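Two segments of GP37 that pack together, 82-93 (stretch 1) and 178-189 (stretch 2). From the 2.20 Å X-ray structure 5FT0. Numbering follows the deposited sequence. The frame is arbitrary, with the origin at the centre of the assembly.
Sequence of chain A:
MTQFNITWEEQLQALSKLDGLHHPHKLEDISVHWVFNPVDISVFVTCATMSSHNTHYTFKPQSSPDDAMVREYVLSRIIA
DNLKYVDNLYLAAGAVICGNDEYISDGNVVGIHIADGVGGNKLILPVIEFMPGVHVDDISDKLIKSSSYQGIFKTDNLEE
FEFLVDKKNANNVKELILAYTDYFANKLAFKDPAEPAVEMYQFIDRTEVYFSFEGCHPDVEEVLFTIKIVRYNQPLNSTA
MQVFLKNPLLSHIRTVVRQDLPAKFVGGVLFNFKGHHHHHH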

# COMPACT_ATOMS: atom_id res chain seq x y z
N ASN A 82 2.74 -22.32 5.67
CA ASN A 82 2.48 -23.23 4.56
C ASN A 82 1.29 -24.15 4.81
O ASN A 82 0.93 -24.92 3.91
CB ASN A 82 3.73 -24.07 4.26
CG ASN A 82 4.75 -23.29 3.45
OD1 ASN A 82 4.68 -23.25 2.23
ND2 ASN A 82 5.69 -22.65 4.14
N LEU A 83 0.66 -24.08 5.98
CA LEU A 83 -0.58 -24.81 6.21
C LEU A 83 -1.66 -24.40 5.21
O LEU A 83 -2.51 -25.21 4.85
CB LEU A 83 -1.08 -24.59 7.64
CG LEU A 83 -0.22 -25.17 8.75
CD1 LEU A 83 -0.78 -24.79 10.12
CD2 LEU A 83 -0.12 -26.68 8.61
N LYS A 84 -1.62 -23.14 4.77
CA LYS A 84 -2.58 -22.65 3.78
C LYS A 84 -2.56 -23.46 2.49
O LYS A 84 -3.56 -23.49 1.77
CB LYS A 84 -2.30 -21.18 3.46
CG LYS A 84 -2.89 -20.20 4.44
CD LYS A 84 -2.32 -18.81 4.21
CE LYS A 84 -0.87 -18.75 4.63
NZ LYS A 84 -0.14 -17.60 4.03
N TYR A 85 -1.44 -24.11 2.19
CA TYR A 85 -1.28 -24.84 0.94
C TYR A 85 -1.51 -26.34 1.09
O TYR A 85 -1.40 -27.07 0.11
CB TYR A 85 0.11 -24.57 0.36
CG TYR A 85 0.40 -23.10 0.23
CD1 TYR A 85 -0.38 -22.29 -0.58
CD2 TYR A 85 1.45 -22.51 0.92
CE1 TYR A 85 -0.13 -20.93 -0.70
CE2 TYR A 85 1.71 -21.15 0.80
CZ TYR A 85 0.92 -20.37 -0.01
OH TYR A 85 1.17 -19.02 -0.13
N VAL A 86 -1.82 -26.81 2.30
CA VAL A 86 -2.26 -28.18 2.48
C VAL A 86 -3.54 -28.39 1.68
O VAL A 86 -4.47 -27.58 1.75
CB VAL A 86 -2.47 -28.49 3.97
CG1 VAL A 86 -3.20 -29.80 4.16
CG2 VAL A 86 -1.12 -28.52 4.69
N ASP A 87 -3.58 -29.49 0.91
CA ASP A 87 -4.67 -29.77 -0.03
C ASP A 87 -6.05 -29.44 0.53
O ASP A 87 -6.75 -28.56 -0.00
CB ASP A 87 -4.62 -31.25 -0.44
CG ASP A 87 -3.47 -31.56 -1.37
OD1 ASP A 87 -2.94 -30.63 -2.01
OD2 ASP A 87 -3.09 -32.75 -1.46
N ASN A 88 -6.45 -30.12 1.60
CA ASN A 88 -7.81 -29.95 2.12
C ASN A 88 -8.04 -28.57 2.72
O ASN A 88 -9.18 -28.10 2.76
CB ASN A 88 -8.11 -31.03 3.15
CG ASN A 88 -8.25 -32.41 2.52
OD1 ASN A 88 -8.53 -32.53 1.33
ND2 ASN A 88 -8.05 -33.45 3.32
N LEU A 89 -6.98 -27.91 3.21
CA LEU A 89 -7.15 -26.55 3.73
C LEU A 89 -7.20 -25.53 2.60
O LEU A 89 -8.00 -24.59 2.65
CB LEU A 89 -6.01 -26.22 4.70
CG LEU A 89 -5.83 -27.21 5.86
CD1 LEU A 89 -4.76 -26.72 6.82
CD2 LEU A 89 -7.15 -27.45 6.58
N TYR A 90 -6.36 -25.71 1.59
CA TYR A 90 -6.41 -24.85 0.41
C TYR A 90 -7.75 -24.99 -0.30
O TYR A 90 -8.33 -24.00 -0.75
CB TYR A 90 -5.26 -25.20 -0.53
CG TYR A 90 -5.14 -24.33 -1.76
CD1 TYR A 90 -4.48 -23.12 -1.71
CD2 TYR A 90 -5.67 -24.75 -2.98
CE1 TYR A 90 -4.36 -22.32 -2.84
CE2 TYR A 90 -5.56 -23.96 -4.11
CZ TYR A 90 -4.90 -22.75 -4.04
OH TYR A 90 -4.78 -21.96 -5.16
N LEU A 91 -8.26 -26.22 -0.40
CA LEU A 91 -9.55 -26.45 -1.05
C LEU A 91 -10.69 -25.82 -0.26
O LEU A 91 -11.61 -25.23 -0.84
CB LEU A 91 -9.80 -27.94 -1.25
CG LEU A 91 -8.99 -28.61 -2.36
CD1 LEU A 91 -9.21 -30.11 -2.37
CD2 LEU A 91 -9.36 -27.99 -3.71
N ALA A 92 -10.65 -25.94 1.07
CA ALA A 92 -11.70 -25.36 1.90
C ALA A 92 -11.70 -23.84 1.81
O ALA A 92 -12.76 -23.21 1.93
CB ALA A 92 -11.55 -25.81 3.35
N ALA A 93 -10.52 -23.23 1.63
CA ALA A 93 -10.47 -21.78 1.42
C ALA A 93 -11.00 -21.41 0.04
O ALA A 93 -11.68 -20.39 -0.12
CB ALA A 93 -9.04 -21.27 1.60
N LEU A 178 -13.92 -25.83 10.26
CA LEU A 178 -13.92 -27.25 10.57
C LEU A 178 -12.68 -27.93 10.01
O LEU A 178 -12.04 -28.75 10.69
CB LEU A 178 -15.19 -27.90 10.02
CG LEU A 178 -15.90 -28.94 10.89
CD1 LEU A 178 -16.49 -28.28 12.13
CD2 LEU A 178 -16.99 -29.63 10.08
N ALA A 179 -12.32 -27.60 8.77
CA ALA A 179 -11.15 -28.21 8.14
C ALA A 179 -9.88 -27.92 8.93
O ALA A 179 -9.07 -28.82 9.17
CB ALA A 179 -11.01 -27.71 6.70
N TYR A 180 -9.70 -26.66 9.34
CA TYR A 180 -8.55 -26.33 10.18
C TYR A 180 -8.65 -27.00 11.54
O TYR A 180 -7.64 -27.45 12.10
CB TYR A 180 -8.44 -24.81 10.34
CG TYR A 180 -7.65 -24.16 9.23
CD1 TYR A 180 -8.26 -23.84 8.02
CD2 TYR A 180 -6.30 -23.90 9.37
CE1 TYR A 180 -7.54 -23.26 6.99
CE2 TYR A 180 -5.57 -23.32 8.35
CZ TYR A 180 -6.20 -23.00 7.16
OH TYR A 180 -5.48 -22.43 6.14
N THR A 181 -9.87 -27.08 12.09
CA THR A 181 -10.06 -27.74 13.38
C THR A 181 -9.70 -29.22 13.30
O THR A 181 -8.99 -29.74 14.17
CB THR A 181 -11.50 -27.57 13.85
OG1 THR A 181 -11.82 -26.17 13.92
CG2 THR A 181 -11.71 -28.20 15.22
N ASP A 182 -10.17 -29.90 12.26
CA ASP A 182 -9.86 -31.32 12.10
C ASP A 182 -8.38 -31.53 11.81
O ASP A 182 -7.76 -32.45 12.37
CB ASP A 182 -10.72 -31.92 10.98
CG ASP A 182 -12.18 -32.02 11.36
OD1 ASP A 182 -12.48 -31.95 12.57
OD2 ASP A 182 -13.02 -32.17 10.45
N TYR A 183 -7.79 -30.70 10.95
CA TYR A 183 -6.39 -30.87 10.60
C TYR A 183 -5.50 -30.77 11.83
O TYR A 183 -4.61 -31.61 12.03
CB TYR A 183 -5.96 -29.85 9.55
CG TYR A 183 -4.58 -30.14 9.00
CD1 TYR A 183 -4.41 -30.96 7.90
CD2 TYR A 183 -3.45 -29.60 9.59
CE1 TYR A 183 -3.16 -31.24 7.40
CE2 TYR A 183 -2.18 -29.87 9.10
CZ TYR A 183 -2.04 -30.69 8.00
OH TYR A 183 -0.79 -30.98 7.50
N PHE A 184 -5.72 -29.76 12.66
CA PHE A 184 -4.89 -29.61 13.86
C PHE A 184 -5.12 -30.76 14.84
O PHE A 184 -4.17 -31.27 15.44
CB PHE A 184 -5.16 -28.26 14.52
CG PHE A 184 -4.23 -27.18 14.07
CD1 PHE A 184 -4.47 -26.48 12.89
CD2 PHE A 184 -3.10 -26.86 14.81
CE1 PHE A 184 -3.60 -25.48 12.47
CE2 PHE A 184 -2.23 -25.87 14.39
CZ PHE A 184 -2.48 -25.17 13.22
N ALA A 185 -6.38 -31.19 14.99
CA ALA A 185 -6.68 -32.23 15.97
C ALA A 185 -6.19 -33.60 15.52
O ALA A 185 -5.76 -34.41 16.34
CB ALA A 185 -8.18 -32.27 16.25
N ASN A 186 -6.23 -33.87 14.21
CA ASN A 186 -5.90 -35.19 13.69
C ASN A 186 -4.51 -35.29 13.07
O ASN A 186 -3.92 -36.37 13.09
CB ASN A 186 -6.94 -35.62 12.64
CG ASN A 186 -8.35 -35.60 13.18
OD1 ASN A 186 -8.59 -35.93 14.34
ND2 ASN A 186 -9.31 -35.21 12.34
N LYS A 187 -3.98 -34.19 12.53
CA LYS A 187 -2.71 -34.23 11.82
C LYS A 187 -1.57 -33.54 12.57
O LYS A 187 -0.41 -33.76 12.22
CB LYS A 187 -2.85 -33.58 10.44
CG LYS A 187 -4.05 -34.07 9.65
CD LYS A 187 -3.88 -35.52 9.27
CE LYS A 187 -4.91 -35.94 8.24
NZ LYS A 187 -4.57 -37.27 7.66
N LEU A 188 -1.87 -32.72 13.57
CA LEU A 188 -0.87 -32.03 14.36
C LEU A 188 -1.11 -32.28 15.84
O LEU A 188 -0.93 -31.40 16.69
CB LEU A 188 -0.87 -30.53 14.06
CG LEU A 188 -0.64 -30.12 12.60
CD1 LEU A 188 -0.86 -28.62 12.43
CD2 LEU A 188 0.75 -30.53 12.13
N ALA A 189 -1.51 -33.51 16.17
CA ALA A 189 -2.01 -33.80 17.51
C ALA A 189 -0.88 -33.91 18.53
O ALA A 189 0.19 -34.45 18.24
CB ALA A 189 -2.81 -35.10 17.49
O HOH W 1 -6.75 -22.40 3.99

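Packing of segments 82-93 and 178-189 of GP37. The helix at 87-93 lies almost antiparallel to the helix that begins before Leu178, with an angle of 169° between their N-to-C directions and a closest axial approach of 9.5 Å. The contact buries 470 Å², summed over both sides, and no direct hydrogen bond crosses it; apolar side chains and one bridging water do the work. Along stretch 2, Leu178 makes no contact, and the interface opens at Ala179, where the backbones come closest: its CA is 6.2 Å from the CA of Leu89. A methyl group suits this narrow point. Ala179 CB meets Ala92 CB at 3.9 Å, two small side chains facing each other, and Leu89 CD2 at the same distance of 3.9 Å. Leu89 CD2 also rests 3.5 Å from Ala179 O, a carbonyl already engaged within its own helix by Tyr183 N (N to O 2.9 Å).

The CA-to-CB bond of Tyr180 points sideways to stretch 1, but the end of its long ring (chi1 m, -86°) comes nearer. Leu89 CD1 sits over one face of this ring in a CH-pi contact, 4.0 Å from the centroid and 20° off the normal. The phenol oxygen reaches beyond Leu89: Tyr180 OH lies 3.7 Å from Lys84 CA and 3.8 Å from Lys84 CG, so the aliphatic start of the lysine packs here although its CA-to-CB bond points away. Tyr180 OH is also 2.5 Å from the O of water 1, which donates to Leu89 O (water O to Leu89 O 2.9 Å), the polar link across an otherwise apolar contact. A tyrosine thus serves twice, with a ring for the leucine methyl and an oxygen for the water.

Thr181 points away and Asp182 sideways, and neither touches stretch 1. One turn on from Ala179, Tyr183 points toward stretch 1 with chi1 t, and its buried ring is covered on one side by three aliphatic side chains. Leu89 CD1 lies over one face, while Leu89 CD2 is 4.0 Å from Tyr183 CB. Val86 CG1 approaches Tyr183 CE1 to 3.5 Å, and Leu83 CD2 approaches Tyr183 CE2 to 3.8 Å. Val86, at the N-cap position of the 87-93 helix, adds a branched side chain to the packing just where that helix starts. Leu89 (chi1 m, chi2 t) spreads its two methyls among Ala179, Tyr180 and Tyr183, and is buried. Tyr183 OH is hydrogen-bonded elsewhere in the structure, which satisfies the polar tip of this buried ring.

The CA-to-CB bond of Phe184 also points sideways, but the end of its ring comes nearer, and Leu83 CD1 meets Phe184 CZ at 3.6 Å. With no hydroxyl to satisfy, phenylalanine fits this apolar site. The exposed residues Ala185, Asn186 and Lys187 make no contact with stretch 1. Past them, Leu188 points back toward it, its CD1 4.3 Å from Leu83 CD2. Leu83, a buried residue, meets Tyr183, Phe184 and Leu188, closing the apolar contact at this end, and Ala189 lies beyond reach.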